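Local coordinates for porin B (Pseudomonas putida, PDB 4GEY), which forms an outer-membrane beta-barrel channel that probably lets sugars such as glucose pass into the periplasm, at residues 100-103 / 104-107. The protein carries 2 engineered substitutions. Residues are numbered along the deposited sequence; the frame is centred on the assembly and turned at random.
Sequences GRNL and SNDR. With DMU (decyl-beta-D-maltopyranoside), chain N.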
loop_
_atom_site.group_PDB
_atom_site.type_symbol
_atom_site.label_atom_id
_atom_site.label_comp_id
_atom_site.label_asym_id
_atom_site.label_seq_id
_atom_site.Cartn_x
_atom_site.Cartn_y
_atom_site.Cartn_z
ATOM N N GLY A 100 -8.888 -15.404 1.351
ATOM C CA GLY A 100 -7.689 -16.167 1.615
ATOM C C GLY A 100 -6.959 -15.876 2.903
ATOM O O GLY A 100 -7.426 -15.112 3.747
ATOM N N ARG A 101 -5.792 -16.501 3.039
ATOM C CA ARG A 101 -4.999 -16.443 4.256
ATOM C C ARG A 101 -3.584 -15.943 3.978
ATOM O O ARG A 101 -3.109 -16.003 2.840
ATOM C CB ARG A 101 -4.938 -17.832 4.897
ATOM C CG ARG A 101 -6.245 -18.314 5.497
ATOM C CD ARG A 101 -6.019 -19.542 6.355
ATOM N NE ARG A 101 -5.657 -20.698 5.540
ATOM C CZ ARG A 101 -5.408 -21.910 6.028
ATOM N NH1 ARG A 101 -5.475 -22.137 7.335
ATOM N NH2 ARG A 101 -5.091 -22.895 5.202
ATOM N N ASN A 102 -2.913 -15.475 5.031
ATOM C CA ASN A 102 -1.605 -14.834 4.922
ATOM C C ASN A 102 -0.517 -15.607 5.648
ATOM O O ASN A 102 -0.603 -15.804 6.862
ATOM C CB ASN A 102 -1.661 -13.425 5.515
ATOM C CG ASN A 102 -0.403 -12.617 5.225
ATOM O OD1 ASN A 102 0.642 -13.171 4.867
ATOM N ND2 ASN A 102 -0.507 -11.292 5.348
ATOM N N LEU A 103 0.526 -15.991 4.911
ATOM C CA LEU A 103 1.710 -16.651 5.483
ATOM C C LEU A 103 2.343 -15.891 6.649
ATOM O O LEU A 103 2.759 -16.505 7.641
ATOM C CB LEU A 103 2.779 -16.850 4.411
ATOM C CG LEU A 103 3.369 -18.247 4.241
ATOM C CD1 LEU A 103 4.875 -18.164 4.006
ATOM C CD2 LEU A 103 3.025 -19.163 5.399
ATOM N N SER A 104 2.430 -14.567 6.507
ATOM C CA SER A 104 2.999 -13.704 7.534
ATOM C C SER A 104 2.384 -13.949 8.917
ATOM O O SER A 104 3.086 -13.975 9.934
ATOM C CB SER A 104 2.853 -12.223 7.151
ATOM O OG SER A 104 3.839 -11.825 6.218
ATOM N N ASN A 105 1.073 -14.140 8.959
ATOM C CA ASN A 105 0.436 -14.466 10.222
ATOM C C ASN A 105 0.640 -15.919 10.614
ATOM O O ASN A 105 0.989 -16.225 11.754
ATOM C CB ASN A 105 -1.046 -14.152 10.142
ATOM C CG ASN A 105 -1.302 -12.687 9.943
ATOM O OD1 ASN A 105 -0.594 -11.842 10.501
ATOM N ND2 ASN A 105 -2.297 -12.367 9.132
ATOM N N ASP A 106 0.446 -16.813 9.649
ATOM C CA ASP A 106 0.309 -18.227 9.945
ATOM C C ASP A 106 1.624 -18.954 10.179
ATOM O O ASP A 106 1.630 -19.985 10.834
ATOM C CB ASP A 106 -0.535 -18.916 8.868
ATOM C CG ASP A 106 -1.980 -18.450 8.878
ATOM O OD1 ASP A 106 -2.425 -17.969 9.941
ATOM O OD2 ASP A 106 -2.670 -18.559 7.835
ATOM N N ARG A 107 2.736 -18.424 9.664
ATOM C CA ARG A 107 4.059 -19.049 9.895
ATOM C C ARG A 107 5.202 -18.091 10.326
ATOM O O ARG A 107 5.972 -18.415 11.221
ATOM C CB ARG A 107 4.521 -19.842 8.666
ATOM C CG ARG A 107 3.690 -21.059 8.326
ATOM C CD ARG A 107 3.835 -22.210 9.336
ATOM N NE ARG A 107 2.513 -22.670 9.739
ATOM C CZ ARG A 107 2.036 -23.877 9.498
ATOM N NH1 ARG A 107 2.790 -24.772 8.884
ATOM N NH2 ARG A 107 0.811 -24.198 9.890
HETATM C C1 DMU N . -4.841 -24.447 0.414
HETATM C C2 DMU N . -5.211 -24.881 1.739
HETATM C C3 DMU N . -4.252 -25.746 2.464
HETATM C C4 DMU N . -2.759 -25.370 2.279
HETATM O O5 DMU N . -2.510 -24.794 0.872
HETATM C C6 DMU N . -3.502 -23.916 0.310
HETATM O O7 DMU N . -4.543 -25.741 3.885
HETATM O O16 DMU N . -3.151 -23.717 -1.059
HETATM C C18 DMU N . -2.427 -22.570 -1.467
HETATM C C19 DMU N . -1.904 -22.596 -2.922
HETATM C C22 DMU N . -2.965 -22.671 -4.064
HETATM C C25 DMU N . -2.454 -22.436 -5.482
HETATM C C28 DMU N . -2.746 -21.123 -6.182
HETATM C C31 DMU N . -1.997 -20.811 -7.463
HETATM O O49 DMU N . -5.785 -23.402 -0.065
HETATM O O55 DMU N . -6.542 -25.508 1.697
HETATM C C57 DMU N . -1.948 -26.444 2.420
HETATM O O61 DMU N . -0.584 -26.249 2.254
HETATM C C5 DMU N . -5.065 -26.691 5.958
HETATM C C7 DMU N . -3.893 -26.265 6.658
HETATM C C8 DMU N . -2.784 -27.254 6.676
HETATM C C9 DMU N . -2.608 -28.162 5.399
HETATM O O1 DMU N . -3.743 -27.942 4.361
HETATM C C10 DMU N . -4.810 -26.955 4.545
HETATM O O2 DMU N . -1.568 -26.610 6.962
HETATM O O3 DMU N . -6.154 -25.704 6.098
HETATM O O4 DMU N . -4.306 -25.952 8.017
HETATM C C11 DMU N . -2.537 -29.445 5.721
HETATM O O6 DMU N . -1.480 -29.846 6.516
#
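Asn102 O is gripped by two amides of the following helical turn: Asp106 N donates from 3.1 Å, and Asn105 N adds a weak bond. The Asn102 side chain closes the start of the helix. With CG anti to the backbone N (chi1 -170°), OD1 reaches forward to accept from Ser104 N at 2.8 Å, the donor standing above the amide plane, while ND2 turns to Ser118 OG. Replacing Asn102 by an alanine is likely to leave Ser104 N without its capping acceptor and Ser118 OG without its amide partner. Arg107 N follows with a bond to Leu103 O at 2.8 Å, and Leu103 CD2 lies against Arg107 CG at 3.6 Å. Asp106 OD2 sits 3.8 Å from Arg101 CB, the two side chains crossing at about a right angle; the salt bridge of Asp106 OD2 is to Arg67 NE. The Arg101 guanidinium meets the detergent, NH2 donating to O3 of decyl maltoside at 3.1 Å. The Arg107 side chain bends back so that NE meets Asp106 O, and NH1 pairs with Asp63. This is an asparagine N-cap on the short helix 103-108, which follows barrel strand 89-100 in this OprB-family porin.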